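Local coordinates for protein quercetin 2,3-dioxygenase (Escherichia coli, PDB 1TQ5) that cleaves the flavonol quercetin with molecular oxygen in vitro as a metal-dependent dioxygenase of the pirin family, its physiological role being unknown, at residues S38-I43 against F226-V231. Numbering follows the deposited sequence.
Sequences SALRVI and FDLPPV
Leu40 reaches from the N-terminal cupin domain to Phe226 and Leu228 of the C-terminal one, its CB meeting Leu228 and its two methyl groups sharing the Phe226 ring. Its CB lies 4.0 Å from Leu228 CD1. With CG anti to the backbone N (chi1 -173°), the branch point turns away from Leu228 CD1 and toward the Phe226 ring, and the two methyl groups then divide over Phe226. Leu40 CD2 sits over the middle of the ring, 4.1 Å from the Phe226 centroid, a CH-pi contact. Leu40 CD1 meets the same face nearer the rim, 4.0 Å from Phe226 CE1. The two side chains cross at about a right angle.

Beyond the strand ends a hydrogen bond joins the packing. Ser38 OG, anti to its own backbone N, donates a 2.7 Å hydrogen bond to Pro229 O. The C=O...donor angle is 139°, and the hydroxyl is tilted 20° from the carbonyl plane. This bond ties the loop before strand 40-48 to the tail that follows strand 221-228. Leu228 CB packs against the same hydroxyl oxygen, while Val231 CG2 covers Ser38 CA at 4.0 Å. An alanine in place of Ser38 would probably leave Pro229 O without this donor and the tail less firmly held to the loop. Ala39 CB adds a looser apolar touch on Pro229 CG.

The contact thus joins the two domains of the bicupin, apolar between the strands and hydrogen-bonded where the chain leaves them. Leu40 also packs on Ile117 of strand 112-119 in its own sheet and on Trp184 of strand 182-187 in the partner sheet, whereas Phe226 rests on Leu162 of strand 161-167.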
loop_
_atom_site.group_PDB
_atom_site.type_symbol
_atom_site.label_atom_id
_atom_site.label_comp_id
_atom_site.label_asym_id
_atom_site.label_seq_id
_atom_site.Cartn_x
_atom_site.Cartn_y
_atom_site.Cartn_z
ATOM N N SER A 38 -12.869 -2.906 -1.695
ATOM C CA SER A 38 -13.370 -1.556 -1.950
ATOM C C SER A 38 -12.492 -0.929 -3.037
ATOM O O SER A 38 -12.229 -1.566 -4.057
ATOM C CB SER A 38 -13.336 -0.708 -0.673
ATOM O OG SER A 38 -13.888 0.583 -0.902
ATOM N N ALA A 39 -12.029 0.302 -2.821
ATOM C CA ALA A 39 -11.179 0.981 -3.802
ATOM C C ALA A 39 -9.751 0.418 -3.835
ATOM O O ALA A 39 -8.971 0.733 -4.735
ATOM C CB ALA A 39 -11.139 2.478 -3.516
ATOM N N LEU A 40 -9.411 -0.408 -2.852
ATOM C CA LEU A 40 -8.079 -1.011 -2.795
ATOM C C LEU A 40 -8.076 -2.227 -3.712
ATOM O O LEU A 40 -8.703 -3.244 -3.418
ATOM C CB LEU A 40 -7.748 -1.424 -1.360
ATOM C CG LEU A 40 -6.329 -1.928 -1.098
ATOM C CD1 LEU A 40 -5.312 -0.891 -1.566
ATOM C CD2 LEU A 40 -6.169 -2.221 0.384
ATOM N N ARG A 41 -7.366 -2.121 -4.827
ATOM C CA ARG A 41 -7.339 -3.198 -5.799
ATOM C C ARG A 41 -6.091 -4.071 -5.804
ATOM O O ARG A 41 -6.175 -5.268 -6.072
ATOM C CB ARG A 41 -7.554 -2.619 -7.205
ATOM C CG ARG A 41 -8.908 -1.931 -7.409
ATOM C CD ARG A 41 -10.054 -2.853 -7.019
ATOM N NE ARG A 41 -11.356 -2.328 -7.413
ATOM C CZ ARG A 41 -11.766 -2.204 -8.673
ATOM N NH1 ARG A 41 -10.972 -2.568 -9.673
ATOM N NH2 ARG A 41 -12.972 -1.717 -8.935
ATOM N N VAL A 42 -4.940 -3.481 -5.502
ATOM C CA VAL A 42 -3.687 -4.229 -5.526
ATOM C C VAL A 42 -2.723 -3.903 -4.379
ATOM O O VAL A 42 -2.577 -2.746 -3.980
ATOM C CB VAL A 42 -2.930 -3.958 -6.853
ATOM C CG1 VAL A 42 -1.656 -4.778 -6.917
ATOM C CG2 VAL A 42 -3.825 -4.267 -8.050
ATOM N N ILE A 43 -2.095 -4.946 -3.841
ATOM C CA ILE A 43 -1.069 -4.814 -2.809
ATOM C C ILE A 43 -0.049 -5.880 -3.149
ATOM O O ILE A 43 -0.242 -7.071 -2.867
ATOM C CB ILE A 43 -1.559 -5.078 -1.361
ATOM C CG1 ILE A 43 -2.336 -3.881 -0.824
ATOM C CG2 ILE A 43 -0.346 -5.282 -0.440
ATOM C CD1 ILE A 43 -3.623 -3.637 -1.518
ATOM N N PHE A 226 -5.764 1.533 5.800
ATOM C CA PHE A 226 -6.528 2.054 4.677
ATOM C C PHE A 226 -7.972 2.267 5.104
ATOM O O PHE A 226 -8.653 1.299 5.429
ATOM C CB PHE A 226 -6.519 1.046 3.529
ATOM C CG PHE A 226 -5.168 0.813 2.920
ATOM C CD1 PHE A 226 -4.744 1.563 1.829
ATOM C CD2 PHE A 226 -4.337 -0.190 3.409
ATOM C CE1 PHE A 226 -3.510 1.310 1.229
ATOM C CE2 PHE A 226 -3.109 -0.452 2.822
ATOM C CZ PHE A 226 -2.692 0.300 1.726
ATOM N N ASP A 227 -8.432 3.518 5.120
ATOM C CA ASP A 227 -9.828 3.834 5.465
ATOM C C ASP A 227 -10.517 3.995 4.104
ATOM O O ASP A 227 -10.353 5.016 3.428
ATOM C CB ASP A 227 -9.913 5.149 6.249
ATOM C CG ASP A 227 -11.280 5.358 6.904
ATOM O OD1 ASP A 227 -12.308 5.268 6.197
ATOM O OD2 ASP A 227 -11.324 5.617 8.128
ATOM N N LEU A 228 -11.296 2.991 3.717
ATOM C CA LEU A 228 -11.939 2.964 2.410
ATOM C C LEU A 228 -13.441 3.234 2.346
ATOM O O LEU A 228 -14.175 2.982 3.298
ATOM C CB LEU A 228 -11.639 1.607 1.771
ATOM C CG LEU A 228 -10.145 1.276 1.763
ATOM C CD1 LEU A 228 -9.920 -0.229 1.747
ATOM C CD2 LEU A 228 -9.503 1.959 0.567
ATOM N N PRO A 229 -13.918 3.729 1.191
ATOM C CA PRO A 229 -15.333 4.040 0.965
ATOM C C PRO A 229 -16.250 2.816 0.932
ATOM O O PRO A 229 -15.810 1.698 0.646
ATOM C CB PRO A 229 -15.313 4.780 -0.373
ATOM C CG PRO A 229 -14.162 4.159 -1.084
ATOM C CD PRO A 229 -13.114 4.085 0.008
ATOM N N PRO A 230 -17.546 3.018 1.216
ATOM C CA PRO A 230 -18.541 1.937 1.223
ATOM C C PRO A 230 -18.564 1.211 -0.117
ATOM O O PRO A 230 -18.208 1.787 -1.143
ATOM C CB PRO A 230 -19.850 2.678 1.500
ATOM C CG PRO A 230 -19.396 3.866 2.318
ATOM C CD PRO A 230 -18.171 4.307 1.565
ATOM N N VAL A 231 -18.983 -0.048 -0.112
ATOM C CA VAL A 231 -19.039 -0.828 -1.346
ATOM C C VAL A 231 -20.455 -0.876 -1.918
ATOM O O VAL A 231 -21.312 -1.605 -1.414
ATOM C CB VAL A 231 -18.545 -2.273 -1.116
ATOM C CG1 VAL A 231 -18.727 -3.095 -2.379
ATOM C CG2 VAL A 231 -17.079 -2.258 -0.698
#